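Local coordinates for Myo-inositol phosphohydrolase (Mitsuokella multacida, PDB 4WU3), which probably removes phosphate groups from myo-inositol hexakisphosphate and lower inositol phosphates as a protein-tyrosine-phosphatase-like phytase, at residues 95-100 with 193-198; 124-129 with 154-159. The protein carries 2 engineered substitutions. All blocks are in the same frame, centred on the assembly; numbering follows the deposited sequence.

Interaction 1. Residues 95-100 with 193-198; sequences SCFSEK and RTEEEM
E99 reaches the guanidinium of R193 with a single carboxylate oxygen as the main acceptor. R193 NH2 donates to E99 OE2 over 2.9 Å, with an N-H...O angle of 155°, whereas the bond from R193 NH1 to the same oxygen is weak at 3.3 Å. The oxygen lies close to the guanidinium plane, but the donor meets it from above the carboxylate. The two planes stand 71° apart, so this is not a coplanar, two-pronged salt bridge. R193 is fixed further by Q201 at NH1 and by the N130 carbonyl at NH2, so several acceptors hold its rotation.

M198 packs against both partners. Its CG sits 3.5 Å above the guanidinium plane, over the centre, and the chain turns about CB-CG (chi2 -90°) and again about CG-SD. The folded thioether brings SD to 3.8 Å from E99 CG and directs CE at the edge of the F97 ring, 4.2 Å from CE1.

The contact joins the N-terminal ends of helices 99-108 and 195-201, the first following strand 91-94 of the phosphatase-like sheet. S98 caps the former; the latter opens with a capping box, in which E197 N donates to T194 OG1 and T194 N to E197 OE1.

Beyond M198, E195 extends its carboxylate towards F97, OE2 lying 3.8 Å from CZ and approaching the ring obliquely. That oxygen is hydrogen-bonded to H241, which by sequence opens the phosphatase signature, and the H241 ring also meets F97. A water accepts from F97 N at 2.9 Å and donates a weak bond to E195 OE1, linking the loop backbone to the second oxygen of the carboxylate.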
ATOM      1  N   SER A  95     -22.450  10.335  -0.036  1.00  8.90           N
ATOM      2  CA  SER A  95     -22.153   9.618   1.186  1.00  8.62           C
ATOM      3  C   SER A  95     -23.268   8.635   1.495  1.00  8.94           C
ATOM      4  O   SER A  95     -24.301   8.610   0.830  1.00  8.92           O
ATOM      5  CB  SER A  95     -22.119  10.605   2.344  1.00  9.37           C
ATOM      6  OG  SER A  95     -23.447  11.022   2.674  1.00  9.57           O
ATOM      7  N   CYS A  96     -23.090   7.865   2.555  1.00  8.96           N
ATOM      8  CA  CYS A  96     -24.171   7.054   3.020  1.00  9.51           C
ATOM      9  C   CYS A  96     -25.294   7.990   3.445  1.00  8.65           C
ATOM     10  O   CYS A  96     -25.075   9.182   3.641  1.00  8.64           O
ATOM     11  CB  CYS A  96     -23.718   6.130   4.152  1.00 10.68           C
ATOM     12  SG  CYS A  96     -23.081   6.941   5.621  1.00 12.75           S
ATOM     13  N   PHE A  97     -26.497   7.437   3.559  1.00  8.98           N
ATOM     14  CA  PHE A  97     -27.710   8.212   3.782  1.00  8.75           C
ATOM     15  C   PHE A  97     -28.613   7.578   4.843  1.00  9.60           C
ATOM     16  O   PHE A  97     -28.703   6.340   4.962  1.00  9.09           O
ATOM     17  CB  PHE A  97     -28.501   8.373   2.464  1.00  9.10           C
ATOM     18  CG  PHE A  97     -28.572   7.114   1.619  1.00  9.28           C
ATOM     19  CD1 PHE A  97     -29.386   6.054   1.986  1.00  9.22           C
ATOM     20  CD2 PHE A  97     -27.827   7.003   0.449  1.00  9.13           C
ATOM     21  CE1 PHE A  97     -29.442   4.903   1.217  1.00  9.54           C
ATOM     22  CE2 PHE A  97     -27.890   5.857  -0.334  1.00  9.04           C
ATOM     23  CZ  PHE A  97     -28.695   4.804   0.053  1.00  9.06           C
ATOM     24  N   SER A  98     -29.273   8.437   5.621  1.00  9.56           N
ATOM     25  CA  SER A  98     -30.378   8.017   6.473  1.00  9.41           C
ATOM     26  C   SER A  98     -31.590   7.735   5.596  1.00  9.95           C
ATOM     27  O   SER A  98     -31.569   7.961   4.380  1.00  9.10           O
ATOM     28  CB  SER A  98     -30.727   9.112   7.489  1.00 10.42           C
ATOM     29  OG  SER A  98     -31.492  10.140   6.881  1.00 10.92           O
ATOM     30  N   GLU A  99     -32.660   7.248   6.201  1.00 10.43           N
ATOM     31  CA  GLU A  99     -33.864   6.947   5.433  1.00 11.65           C
ATOM     32  C   GLU A  99     -34.481   8.209   4.812  1.00 11.94           C
ATOM     33  O   GLU A  99     -34.858   8.210   3.651  1.00 11.88           O
ATOM     34  CB  GLU A  99     -34.884   6.253   6.326  1.00 12.59           C
ATOM     35  CG  GLU A  99     -36.056   5.675   5.571  1.00 14.35           C
ATOM     36  CD  GLU A  99     -36.979   4.882   6.478  1.00 16.05           C
ATOM     37  OE1 GLU A  99     -37.091   5.245   7.666  1.00 18.06           O
ATOM     38  OE2 GLU A  99     -37.596   3.909   6.008  1.00 16.63           O
ATOM     39  N   LYS A 100     -34.596   9.283   5.589  1.00 13.26           N
ATOM     40  CA  LYS A 100     -35.105  10.546   5.046  1.00 13.57           C
ATOM     41  C   LYS A 100     -34.194  11.114   3.953  1.00 13.29           C
ATOM     42  O   LYS A 100     -34.663  11.782   3.026  1.00 10.78           O
ATOM     43  CB  LYS A 100     -35.298  11.580   6.154  1.00 14.37           C
ATOM     44  CG  LYS A 100     -36.426  11.249   7.121  1.00 15.02           C
ATOM     45  CD  LYS A 100     -36.665  12.377   8.115  1.00 16.16           C
ATOM     46  CE  LYS A 100     -37.569  11.931   9.254  1.00 17.28           C
ATOM     47  NZ  LYS A 100     -38.904  11.549   8.742  1.00 18.40           N
ATOM     48  N   ARG A 193     -32.924  -2.922  10.206  1.00 10.80           N
ATOM     49  CA  ARG A 193     -32.907  -3.327   8.806  1.00 11.09           C
ATOM     50  C   ARG A 193     -31.500  -3.254   8.230  1.00 11.35           C
ATOM     51  O   ARG A 193     -30.704  -2.406   8.623  1.00 10.04           O
ATOM     52  CB  ARG A 193     -33.842  -2.436   7.973  1.00 11.66           C
ATOM     53  CG  ARG A 193     -35.325  -2.622   8.281  1.00 12.85           C
ATOM     54  CD  ARG A 193     -36.218  -1.637   7.548  1.00 13.82           C
ATOM     55  NE  ARG A 193     -36.019  -0.261   7.984  1.00 15.31           N
ATOM     56  CZ  ARG A 193     -36.644   0.787   7.454  1.00 16.26           C
ATOM     57  NH1 ARG A 193     -37.512   0.609   6.470  1.00 18.29           N
ATOM     58  NH2 ARG A 193     -36.406   2.012   7.909  1.00 16.34           N
ATOM     59  N   THR A 194     -31.200  -4.169   7.310  1.00 11.63           N
ATOM     60  CA  THR A 194     -30.064  -4.014   6.408  1.00 11.02           C
ATOM     61  C   THR A 194     -30.410  -2.911   5.430  1.00 10.50           C
ATOM     62  O   THR A 194     -31.576  -2.539   5.307  1.00 10.73           O
ATOM     63  CB  THR A 194     -29.817  -5.276   5.573  1.00 11.29           C
ATOM     64  OG1 THR A 194     -30.979  -5.564   4.782  1.00 10.15           O
ATOM     65  CG2 THR A 194     -29.493  -6.455   6.465  1.00 11.79           C
ATOM     66  N   GLU A 195     -29.420  -2.397   4.713  1.00 10.06           N
ATOM     67  CA  GLU A 195     -29.687  -1.340   3.736  1.00 10.22           C
ATOM     68  C   GLU A 195     -30.604  -1.861   2.645  1.00 10.90           C
ATOM     69  O   GLU A 195     -31.472  -1.143   2.137  1.00 11.24           O
ATOM     70  CB  GLU A 195     -28.386  -0.811   3.119  1.00  9.19           C
ATOM     71  CG  GLU A 195     -28.592   0.375   2.185  1.00  8.44           C
ATOM     72  CD  GLU A 195     -27.295   1.074   1.825  1.00  8.22           C
ATOM     73  OE1 GLU A 195     -26.472   1.341   2.732  1.00  8.76           O
ATOM     74  OE2 GLU A 195     -27.099   1.365   0.635  1.00  7.14           O
ATOM     75  N   GLU A 196     -30.407  -3.120   2.287  1.00 12.12           N
ATOM     76  CA  GLU A 196     -31.194  -3.740   1.230  1.00 14.39           C
ATOM     77  C   GLU A 196     -32.668  -3.718   1.593  1.00 14.71           C
ATOM     78  O   GLU A 196     -33.515  -3.354   0.778  1.00 12.77           O
ATOM     79  CB  GLU A 196     -30.742  -5.185   1.009  1.00 14.23           C
ATOM     80  CG  GLU A 196     -31.611  -5.949   0.035  1.00 13.97           C
ATOM     81  CD  GLU A 196     -31.214  -7.402  -0.072  1.00 15.81           C
ATOM     82  OE1 GLU A 196     -30.829  -8.007   0.952  1.00 19.52           O
ATOM     83  OE2 GLU A 196     -31.282  -7.936  -1.191  1.00 19.57           O
ATOM     84  N   GLU A 197     -32.969  -4.124   2.822  1.00 14.81           N
ATOM     85  CA  GLU A 197     -34.352  -4.148   3.278  1.00 16.28           C
ATOM     86  C   GLU A 197     -34.949  -2.753   3.218  1.00 14.53           C
ATOM     87  O   GLU A 197     -36.057  -2.580   2.731  1.00 13.14           O
ATOM     88  CB  GLU A 197     -34.456  -4.723   4.693  1.00 16.67           C
ATOM     89  CG  GLU A 197     -34.262  -6.232   4.740  1.00 18.82           C
ATOM     90  CD  GLU A 197     -34.129  -6.779   6.151  1.00 22.00           C
ATOM     91  OE1 GLU A 197     -33.652  -6.047   7.058  1.00 20.11           O
ATOM     92  OE2 GLU A 197     -34.480  -7.962   6.345  1.00 25.21           O
ATOM     93  N   MET A 198     -34.202  -1.757   3.685  1.00 14.33           N
ATOM     94  CA  MET A 198     -34.722  -0.396   3.744  1.00 14.41           C
ATOM     95  C   MET A 198     -34.949   0.121   2.334  1.00 14.49           C
ATOM     96  O   MET A 198     -35.971   0.731   2.044  1.00 17.55           O
ATOM     97  CB  MET A 198     -33.756   0.503   4.513  1.00 16.65           C
ATOM     98  CG  MET A 198     -34.337   1.837   4.949  1.00 18.09           C
ATOM     99  SD  MET A 198     -34.059   3.080   3.695  1.00 22.97           S
ATOM    100  CE  MET A 198     -32.286   3.317   3.818  1.00 22.94           C
TER
HETATM  101  O   HOH W   1     -26.741   4.715   2.641  1.00 14.18           O

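Interaction 2. Residues 124-129 with 154-159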
ATOM      1  N   GLU A 124     -17.606  -2.420   5.186  1.00  6.30           N
ATOM      2  CA  GLU A 124     -17.917  -2.317   6.615  1.00  6.42           C
ATOM      3  C   GLU A 124     -19.390  -2.695   6.912  1.00  6.53           C
ATOM      4  O   GLU A 124     -20.284  -2.411   6.124  1.00  6.81           O
ATOM      5  CB  GLU A 124     -17.578  -0.902   7.145  1.00  6.54           C
ATOM      6  CG  GLU A 124     -18.343   0.288   6.532  1.00  6.66           C
ATOM      7  CD  GLU A 124     -17.691   0.850   5.262  1.00  7.39           C
ATOM      8  OE1 GLU A 124     -16.803   0.173   4.657  1.00  8.09           O
ATOM      9  OE2 GLU A 124     -18.069   1.976   4.851  1.00  7.53           O
ATOM     10  N   SER A 125     -19.639  -3.349   8.042  1.00  6.65           N
ATOM     11  CA  SER A 125     -21.003  -3.719   8.419  1.00  6.75           C
ATOM     12  C   SER A 125     -21.828  -2.503   8.821  1.00  7.06           C
ATOM     13  O   SER A 125     -21.410  -1.689   9.634  1.00  6.92           O
ATOM     14  CB  SER A 125     -21.001  -4.727   9.562  1.00  6.67           C
ATOM     15  OG  SER A 125     -20.342  -5.916   9.191  1.00  6.76           O
ATOM     16  N   HIS A 126     -23.016  -2.399   8.246  1.00  7.78           N
ATOM     17  CA  HIS A 126     -23.879  -1.258   8.486  1.00  8.32           C
ATOM     18  C   HIS A 126     -25.333  -1.645   8.352  1.00  8.23           C
ATOM     19  O   HIS A 126     -25.673  -2.719   7.852  1.00  8.55           O
ATOM     20  CB  HIS A 126     -23.563  -0.126   7.496  1.00  7.92           C
ATOM     21  CG  HIS A 126     -23.735  -0.513   6.064  1.00  8.45           C
ATOM     22  ND1 HIS A 126     -22.787  -1.237   5.370  1.00  8.81           N
ATOM     23  CD2 HIS A 126     -24.746  -0.283   5.192  1.00  8.59           C
ATOM     24  CE1 HIS A 126     -23.204  -1.429   4.131  1.00  8.43           C
ATOM     25  NE2 HIS A 126     -24.388  -0.856   3.996  1.00  8.48           N
ATOM     26  N   GLY A 127     -26.191  -0.743   8.790  1.00  8.47           N
ATOM     27  CA  GLY A 127     -27.621  -0.958   8.690  1.00  9.43           C
ATOM     28  C   GLY A 127     -28.400   0.234   9.209  1.00 10.16           C
ATOM     29  O   GLY A 127     -27.866   1.349   9.293  1.00 10.41           O
ATOM     30  N   TYR A 128     -29.665  -0.011   9.556  1.00 10.07           N
ATOM     31  CA  TYR A 128     -30.579   1.051   9.955  1.00 10.36           C
ATOM     32  C   TYR A 128     -31.329   0.694  11.240  1.00 10.30           C
ATOM     33  O   TYR A 128     -31.761  -0.453  11.424  1.00  9.02           O
ATOM     34  CB  TYR A 128     -31.550   1.368   8.811  1.00 10.52           C
ATOM     35  CG  TYR A 128     -30.857   2.019   7.625  1.00 10.69           C
ATOM     36  CD1 TYR A 128     -30.256   1.249   6.636  1.00 10.81           C
ATOM     37  CD2 TYR A 128     -30.775   3.403   7.515  1.00 10.70           C
ATOM     38  CE1 TYR A 128     -29.603   1.842   5.577  1.00 10.30           C
ATOM     39  CE2 TYR A 128     -30.124   4.004   6.460  1.00 10.60           C
ATOM     40  CZ  TYR A 128     -29.534   3.216   5.491  1.00 11.57           C
ATOM     41  OH  TYR A 128     -28.862   3.806   4.425  1.00 12.95           O
ATOM     42  N   LEU A 129     -31.418   1.679  12.137  1.00  9.87           N
ATOM     43  CA  LEU A 129     -32.304   1.634  13.297  1.00 11.10           C
ATOM     44  C   LEU A 129     -33.364   2.701  13.103  1.00 11.76           C
ATOM     45  O   LEU A 129     -33.078   3.895  13.204  1.00 12.18           O
ATOM     46  CB  LEU A 129     -31.539   1.920  14.583  1.00 12.63           C
ATOM     47  CG  LEU A 129     -30.378   0.981  14.888  1.00 13.48           C
ATOM     48  CD1 LEU A 129     -29.729   1.382  16.201  1.00 14.90           C
ATOM     49  CD2 LEU A 129     -30.865  -0.460  14.950  1.00 16.17           C
ATOM     50  N   PRO A 154     -23.525 -12.367   5.809  1.00 11.55           N
ATOM     51  CA  PRO A 154     -24.191 -13.012   6.955  1.00 10.85           C
ATOM     52  C   PRO A 154     -23.732 -12.484   8.321  1.00 10.40           C
ATOM     53  O   PRO A 154     -24.504 -12.485   9.265  1.00 11.15           O
ATOM     54  CB  PRO A 154     -23.830 -14.501   6.797  1.00 10.92           C
ATOM     55  CG  PRO A 154     -22.674 -14.541   5.845  1.00 10.69           C
ATOM     56  CD  PRO A 154     -22.812 -13.338   4.958  1.00 10.78           C
ATOM     57  N   LEU A 155     -22.488 -12.038   8.426  1.00 10.51           N
ATOM     58  CA  LEU A 155     -21.999 -11.447   9.661  1.00 10.63           C
ATOM     59  C   LEU A 155     -22.766 -10.165  10.000  1.00 11.66           C
ATOM     60  O   LEU A 155     -23.218  -9.967  11.140  1.00 10.61           O
ATOM     61  CB  LEU A 155     -20.496 -11.167   9.571  1.00 10.47           C
ATOM     62  CG  LEU A 155     -19.904 -10.510  10.821  1.00 11.23           C
ATOM     63  CD1 LEU A 155     -20.197 -11.339  12.072  1.00 11.80           C
ATOM     64  CD2 LEU A 155     -18.406 -10.294  10.660  1.00 12.38           C
ATOM     65  N   GLU A 156     -22.907  -9.303   9.000  1.00 12.31           N
ATOM     66  CA  GLU A 156     -23.691  -8.063   9.110  1.00 13.00           C
ATOM     67  C   GLU A 156     -25.151  -8.314   9.533  1.00 14.10           C
ATOM     68  O   GLU A 156     -25.679  -7.602  10.377  1.00 15.11           O
ATOM     69  CB  GLU A 156     -23.647  -7.333   7.760  1.00 12.77           C
ATOM     70  CG  GLU A 156     -24.429  -6.032   7.646  1.00 13.72           C
ATOM     71  CD  GLU A 156     -24.207  -5.358   6.286  1.00 17.31           C
ATOM     72  OE1 GLU A 156     -24.760  -5.827   5.253  1.00 15.31           O
ATOM     73  OE2 GLU A 156     -23.459  -4.352   6.245  1.00 19.12           O
ATOM     74  N   LYS A 157     -25.805  -9.311   8.942  1.00 14.03           N
ATOM     75  CA  LYS A 157     -27.170  -9.650   9.337  1.00 16.06           C
ATOM     76  C   LYS A 157     -27.235 -10.057  10.813  1.00 16.71           C
ATOM     77  O   LYS A 157     -28.149  -9.639  11.549  1.00 14.72           O
ATOM     78  CB  LYS A 157     -27.741 -10.754   8.441  1.00 20.09           C
ATOM     79  CG  LYS A 157     -28.069 -10.250   7.039  1.00 27.37           C
ATOM     80  CD  LYS A 157     -28.408 -11.353   6.042  1.00 31.06           C
ATOM     81  CE  LYS A 157     -28.608 -10.761   4.647  1.00 33.19           C
ATOM     82  NZ  LYS A 157     -28.836 -11.807   3.609  1.00 33.88           N
ATOM     83  N   GLU A 158     -26.252 -10.851  11.238  1.00 13.85           N
ATOM     84  CA  GLU A 158     -26.146 -11.297  12.627  1.00 15.33           C
ATOM     85  C   GLU A 158     -25.920 -10.136  13.591  1.00 14.01           C
ATOM     86  O   GLU A 158     -26.552 -10.052  14.648  1.00 11.83           O
ATOM     87  CB  GLU A 158     -24.992 -12.300  12.775  1.00 16.78           C
ATOM     88  CG  GLU A 158     -24.661 -12.636  14.218  1.00 18.99           C
ATOM     89  CD  GLU A 158     -23.480 -13.565  14.349  1.00 24.03           C
ATOM     90  OE1 GLU A 158     -22.598 -13.532  13.470  1.00 26.45           O
ATOM     91  OE2 GLU A 158     -23.444 -14.340  15.327  1.00 30.77           O
ATOM     92  N   GLN A 159     -24.993  -9.252  13.231  1.00 13.58           N
ATOM     93  CA  GLN A 159     -24.708  -8.070  14.048  1.00 11.99           C
ATOM     94  C   GLN A 159     -25.974  -7.251  14.277  1.00 10.99           C
ATOM     95  O   GLN A 159     -26.278  -6.876  15.404  1.00  9.55           O
ATOM     96  CB  GLN A 159     -23.617  -7.217  13.391  1.00 11.06           C
ATOM     97  CG  GLN A 159     -22.232  -7.847  13.487  1.00 10.64           C
ATOM     98  CD  GLN A 159     -21.210  -7.241  12.539  1.00  9.11           C
ATOM     99  OE1 GLN A 159     -21.480  -7.019  11.368  1.00  8.85           O
ATOM    100  NE2 GLN A 159     -20.021  -7.001  13.045  1.00  9.18           N
TER
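E156 lays one carboxylate oxygen over a face of the H126 imidazole, with OE2 3.3 Å from ND1. The carboxylate plane is nearly perpendicular (84°) to the ring, and the angle at ND1 is too poor for a hydrogen bond, because the N-H of ND1 points along the ring plane to E124 O, 2.9 Å away. Across this contact E156 OE2 is held by the backbone: H126 N donates to it over 2.8 Å at 164°, on the anti side of the carboxylate. An extended chain, with CG anti to the backbone N (chi1 179°), carries the acid straight from the helix to the strand. Its other oxygen, OE1, forms a salt bridge with R208. The imidazole is fixed at both nitrogens, since NE2 is hydrogen-bonded to D120, and the nearby carboxylates could favour a positive charge on the ring.

One helical turn further on, Q159 accepts from S125. The hydroxyl OG donates to Q159 OE1 over 2.7 Å, in the carbonyl plane and on a lone pair, while N144 is a second partner of OG.

Beside them, E124 pairs with R122 and with R248, the arginine of the phosphatase signature by sequence. The arrangement docks helix 149-161 on the segment leading from strand 116-122 of the mixed phosphatase-like sheet into strand 126-129 of the antiparallel sheet, in the PTP-like phytase fold.

How the interactions relate
Both contacts are largely buried, and both involve the antiparallel sheet of strands 126-129 and 192-193. Along the chain, interaction 2 is nested within the loop closed by interaction 1. Y128 joins them directly: its N probably donates to R193 O at 2.8 Å, and its OH probably bonds to F97 O at 2.6 Å. The H126 ring also packs against E195. The chemistry differs with position. Interaction 1 brings two helix starts together through a charged pair, a thioether and a phenyl ring, whereas interaction 2 sets a helix against a strand entrance almost wholly through polar groups, including one backbone N-H.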